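Local coordinates for protein putative glycoside hydrolase (Parabacteroides distasonis ATCC 8503, PDB 3GYC) that is a putative glycoside hydrolase of the cellulase-like TIM-barrel family, probably acting on carbohydrate, its substrate not established, at residues Asn78-Gly83 against Asp259-Val264; Tyr251-Phe256 against Gly308-Lys313. All coordinates share one frame; numbering follows the deposited sequence.

Contact 1 (Asn78-Gly83 against Asp259-Val264); sequences NQQDWG and DDYKNV. With EDO (1,2-ethanediol), chain D.
Q79 and Y261 come closest in the backbone, with CA atoms 8.1 Å apart, where the irregular chain 78-83 passes the first turns of helix 259-273. The Y261 ring reaches across from the helix to the loop. Its phenol donates to the side-chain amide of Q80, Y261 OH to Q80 OE1 2.8 Å; the oxygen lies at the ring edge, in the ring plane, and accepts the hydrogen bond through a lone pair in its own carbonyl plane (C=O...O angle 131°). The Q80 chain bends at chi2 (-58°), which brings its amide to the hydroxyl at 39° to the ring, its NE2 3.4 Å from Y261 CE2. The backbone O of Q79 sits 3.3 Å from the same CE2, and K313 NZ donates a hydrogen bond to that oxygen and makes a cation-pi contact with the ring. One water also joins the two segments. It donates to Q79 OE1 at 3.2 Å and accepts from Y261 N at 2.8 Å, using an N-H of the first helical turn. The Q79 amide is steadied from its other end, where NE2 donates to N78 OD1 at 3.0 Å. The contact thus ties the loop between strands 71-73 and 88-90 to the start of helix 259-273 in the TIM-barrel fold: Q80 OE1 accepts directly from the helix's phenol, Q79 OE1 through the water alone.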
# COMPACT_ATOMS: atom_id res chain seq x y z
N ASN A 78 13.41 11.23 8.25
CA ASN A 78 14.32 10.56 9.14
C ASN A 78 13.56 10.12 10.41
O ASN A 78 14.12 9.53 11.31
CB ASN A 78 15.57 11.40 9.42
CG ASN A 78 15.29 12.66 10.20
OD1 ASN A 78 14.25 12.83 10.83
ND2 ASN A 78 16.25 13.55 10.19
N GLN A 79 12.27 10.42 10.46
CA GLN A 79 11.46 10.08 11.63
C GLN A 79 10.76 8.72 11.56
O GLN A 79 10.31 8.21 12.58
CB GLN A 79 10.42 11.18 11.83
CG GLN A 79 11.07 12.45 12.18
CD GLN A 79 11.73 12.35 13.52
OE1 GLN A 79 11.08 12.00 14.50
NE2 GLN A 79 12.99 12.71 13.59
N GLN A 80 10.68 8.13 10.37
CA GLN A 80 10.00 6.82 10.21
C GLN A 80 10.97 5.71 9.84
O GLN A 80 12.06 5.98 9.31
CB GLN A 80 8.91 6.89 9.15
CG GLN A 80 7.99 8.03 9.27
CD GLN A 80 7.27 8.09 10.61
OE1 GLN A 80 7.06 7.07 11.24
NE2 GLN A 80 6.91 9.29 11.04
N ASP A 81 10.53 4.45 10.03
CA ASP A 81 11.38 3.28 9.72
C ASP A 81 11.06 2.53 8.40
O ASP A 81 11.49 1.39 8.20
CB ASP A 81 11.42 2.29 10.94
CG ASP A 81 12.29 2.82 12.12
OD1 ASP A 81 13.12 3.76 11.91
OD2 ASP A 81 12.13 2.29 13.25
N TRP A 82 10.29 3.16 7.52
CA TRP A 82 10.10 2.63 6.18
C TRP A 82 11.24 3.24 5.37
O TRP A 82 11.53 4.43 5.47
CB TRP A 82 8.79 3.03 5.56
CG TRP A 82 7.64 2.52 6.27
CD1 TRP A 82 7.22 1.22 6.33
CD2 TRP A 82 6.73 3.29 7.06
NE1 TRP A 82 6.09 1.14 7.12
CE2 TRP A 82 5.77 2.39 7.57
CE3 TRP A 82 6.61 4.65 7.36
CZ2 TRP A 82 4.70 2.81 8.35
CZ3 TRP A 82 5.54 5.06 8.16
CH2 TRP A 82 4.61 4.15 8.64
N GLY A 83 11.87 2.42 4.57
CA GLY A 83 12.95 2.92 3.73
C GLY A 83 14.14 3.54 4.46
O GLY A 83 14.46 3.18 5.58
N ASP A 259 9.64 16.21 17.54
CA ASP A 259 8.57 16.73 18.42
C ASP A 259 7.22 16.04 18.29
O ASP A 259 6.61 15.75 19.28
CB ASP A 259 8.48 18.22 18.22
CG ASP A 259 9.83 18.90 18.39
OD1 ASP A 259 9.98 19.62 19.42
OD2 ASP A 259 10.79 18.63 17.58
N ASP A 260 6.77 15.77 17.07
CA ASP A 260 5.51 15.02 16.81
C ASP A 260 5.52 13.66 17.50
O ASP A 260 4.56 13.32 18.20
CB ASP A 260 5.23 14.86 15.29
CG ASP A 260 4.76 16.18 14.63
OD1 ASP A 260 4.77 17.20 15.32
OD2 ASP A 260 4.34 16.20 13.46
N TYR A 261 6.60 12.90 17.35
CA TYR A 261 6.67 11.61 18.03
C TYR A 261 6.67 11.73 19.54
O TYR A 261 6.18 10.83 20.26
CB TYR A 261 7.85 10.76 17.59
CG TYR A 261 7.48 9.69 16.58
CD1 TYR A 261 6.67 8.63 16.95
CD2 TYR A 261 7.94 9.72 15.28
CE1 TYR A 261 6.29 7.68 16.08
CE2 TYR A 261 7.57 8.73 14.37
CZ TYR A 261 6.78 7.69 14.79
OH TYR A 261 6.39 6.69 13.94
N LYS A 262 7.25 12.81 20.04
CA LYS A 262 7.23 13.04 21.47
C LYS A 262 5.77 13.19 21.96
O LYS A 262 5.45 12.77 23.06
CB LYS A 262 8.07 14.26 21.87
CG LYS A 262 9.58 13.99 21.82
CD LYS A 262 10.36 15.29 22.09
CE LYS A 262 11.85 15.10 22.07
NZ LYS A 262 12.36 14.28 23.20
N ASN A 263 4.91 13.78 21.15
CA ASN A 263 3.48 13.89 21.50
C ASN A 263 2.81 12.51 21.41
O ASN A 263 1.91 12.24 22.17
CB ASN A 263 2.77 14.86 20.57
CG ASN A 263 3.13 16.27 20.85
OD1 ASN A 263 3.65 16.57 21.89
ND2 ASN A 263 2.85 17.15 19.92
N VAL A 264 3.24 11.66 20.49
CA VAL A 264 2.66 10.30 20.39
C VAL A 264 2.98 9.54 21.70
O VAL A 264 2.09 8.91 22.31
CB VAL A 264 3.16 9.54 19.13
CG1 VAL A 264 2.64 8.08 19.11
CG2 VAL A 264 2.71 10.26 17.87
C1 EDO D . 17.52 3.16 11.46
O1 EDO D . 17.05 1.80 11.41
C2 EDO D . 16.39 4.10 11.17
O2 EDO D . 15.54 3.67 10.09
O HOH W 1 8.25 13.30 15.09

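Contact 2 (Tyr251-Phe256 against Gly308-Lys313); sequences YGYNRF and GLVDYK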
# COMPACT_ATOMS: atom_id res chain seq x y z
N TYR A 251 -0.10 15.07 16.76
CA TYR A 251 0.76 14.46 15.74
C TYR A 251 0.50 15.07 14.36
O TYR A 251 -0.62 15.03 13.88
CB TYR A 251 0.54 12.95 15.67
CG TYR A 251 1.57 12.27 14.79
CD1 TYR A 251 2.89 12.16 15.23
CD2 TYR A 251 1.27 11.84 13.50
CE1 TYR A 251 3.86 11.59 14.44
CE2 TYR A 251 2.22 11.24 12.70
CZ TYR A 251 3.52 11.13 13.19
OH TYR A 251 4.53 10.60 12.46
N GLY A 252 1.54 15.58 13.70
CA GLY A 252 1.40 16.24 12.41
C GLY A 252 2.24 15.68 11.29
O GLY A 252 2.58 16.40 10.36
N TYR A 253 2.60 14.40 11.38
CA TYR A 253 3.36 13.70 10.37
C TYR A 253 4.71 14.36 10.03
O TYR A 253 5.21 14.19 8.92
CB TYR A 253 2.54 13.52 9.08
CG TYR A 253 1.16 12.90 9.25
CD1 TYR A 253 0.07 13.70 9.52
CD2 TYR A 253 0.95 11.55 9.05
CE1 TYR A 253 -1.20 13.17 9.62
CE2 TYR A 253 -0.32 11.00 9.15
CZ TYR A 253 -1.39 11.81 9.45
OH TYR A 253 -2.67 11.29 9.56
N ASN A 254 5.32 15.05 10.98
CA ASN A 254 6.59 15.71 10.71
C ASN A 254 7.65 14.70 10.23
O ASN A 254 7.83 13.63 10.81
CB ASN A 254 7.08 16.51 11.91
CG ASN A 254 8.10 17.54 11.52
OD1 ASN A 254 9.25 17.22 11.17
ND2 ASN A 254 7.68 18.79 11.50
N ARG A 255 8.29 15.01 9.11
CA ARG A 255 9.25 14.09 8.49
C ARG A 255 10.68 14.16 9.01
O ARG A 255 11.42 13.17 8.88
CB ARG A 255 9.25 14.31 6.97
CG ARG A 255 7.90 14.05 6.39
CD ARG A 255 7.89 13.95 4.89
NE ARG A 255 6.62 13.37 4.45
CZ ARG A 255 6.26 13.18 3.18
NH1 ARG A 255 7.08 13.53 2.20
NH2 ARG A 255 5.08 12.64 2.89
N PHE A 256 11.07 15.29 9.59
CA PHE A 256 12.44 15.50 10.02
C PHE A 256 12.68 15.93 11.46
O PHE A 256 13.81 16.02 11.88
CB PHE A 256 13.11 16.50 9.08
CG PHE A 256 13.23 15.98 7.71
CD1 PHE A 256 14.23 15.07 7.40
CD2 PHE A 256 12.29 16.28 6.76
CE1 PHE A 256 14.33 14.55 6.15
CE2 PHE A 256 12.37 15.71 5.50
CZ PHE A 256 13.38 14.87 5.20
N GLY A 308 -4.84 1.27 12.49
CA GLY A 308 -4.90 2.13 13.70
C GLY A 308 -4.21 3.47 13.57
O GLY A 308 -4.85 4.47 13.29
N LEU A 309 -2.90 3.47 13.78
CA LEU A 309 -2.10 4.67 13.65
C LEU A 309 -1.41 4.62 12.31
O LEU A 309 -1.04 3.54 11.82
CB LEU A 309 -1.07 4.80 14.81
CG LEU A 309 -1.50 5.71 15.96
CD1 LEU A 309 -2.68 5.17 16.72
CD2 LEU A 309 -0.34 5.99 16.92
N VAL A 310 -1.21 5.79 11.71
CA VAL A 310 -0.52 5.85 10.43
C VAL A 310 1.01 5.62 10.60
O VAL A 310 1.60 4.79 9.91
CB VAL A 310 -0.80 7.20 9.70
CG1 VAL A 310 -0.09 7.24 8.35
CG2 VAL A 310 -2.28 7.37 9.51
N ASP A 311 1.61 6.33 11.54
CA ASP A 311 3.06 6.26 11.81
C ASP A 311 3.31 5.69 13.21
O ASP A 311 2.66 6.08 14.19
CB ASP A 311 3.64 7.67 11.77
CG ASP A 311 3.55 8.33 10.39
OD1 ASP A 311 3.36 7.59 9.43
OD2 ASP A 311 3.71 9.59 10.29
N TYR A 312 4.21 4.73 13.30
CA TYR A 312 4.59 4.13 14.57
C TYR A 312 5.90 3.47 14.34
O TYR A 312 6.28 3.26 13.21
CB TYR A 312 3.58 3.05 15.00
CG TYR A 312 3.39 2.99 16.54
CD1 TYR A 312 2.86 4.09 17.22
CD2 TYR A 312 3.70 1.85 17.28
CE1 TYR A 312 2.60 4.06 18.61
CE2 TYR A 312 3.46 1.81 18.69
CZ TYR A 312 2.92 2.95 19.36
OH TYR A 312 2.65 2.94 20.74
N LYS A 313 6.61 3.18 15.40
CA LYS A 313 7.92 2.54 15.27
C LYS A 313 8.33 1.95 16.60
O LYS A 313 7.76 2.28 17.62
CB LYS A 313 8.99 3.56 14.82
CG LYS A 313 9.19 4.75 15.72
CD LYS A 313 10.02 5.84 15.02
CE LYS A 313 10.26 7.06 15.87
NZ LYS A 313 11.10 8.08 15.15
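Y251 meets D311 edge-on, phenol against carboxylate, in a contact between two loops of a TIM-barrel fold: 251-256 leads from helix 240-249 into helix 259-273, while the loop 308-313 follows barrel strand 301-303. The two side chains cross at about a right angle, with ring and carboxylate planes 81° apart. Y251 OH donates to D311 OD2 over a short 2.5 Å, and the acceptor lies at the edge of the ring, in its plane. D311 offers the anti lone pair of OD2, the one turned away from its other oxygen. Because CG of Y251 stands anti to the backbone N (chi1 -170°), the ring extends toward the facing loop and brings its hydroxyl up to the carboxylate. This anti approach at OD2 also brings Y251 OH within 3.1 Å of D311 CB.

The Y253 ring comes to the same carboxylate from another direction. Its plane stands 87° from that of D311, and Y253 CD2 approaches D311 OD2 to 3.6 Å. Beyond it the ring edge rests on V310, whose CG1 lies in the ring plane 3.9 Å from Y253 CE2; the hydroxyl of Y253 continues to Q239, its polar partner. Two tyrosines therefore converge on one aspartate oxygen, one by a hydrogen bond and the other by its ring atom CD2, within a buried contact.

The chain between the tyrosines turns back over the first ring: Y253 N lies 3.4 Å above the plane of the Y251 ring, offset toward its rim. Farther along, N254 OD1 accepts from F256 N at 3.1 Å, closing an Asx turn.

From the N terminus, the chain first supplies 78-83, in the loop between strands 71-73 and 88-90, then 251-256, then 259-264 at the start of helix 259-273, and last 308-313 after strand 301-303. Contact 1 closes a loop of 175 residues and contact 2 one of 51; their segments alternate, so the closures cross rather than nest. Their centres lie about 5 Å apart, and they touch directly: R255 O lies 2.9 Å from N78 N, a probable hydrogen bond. Together they tie the loop after strand 71-73, the loop between helices 240-249 and 259-273, the start of helix 259-273 and the loop following barrel strand 301-303 into one cluster.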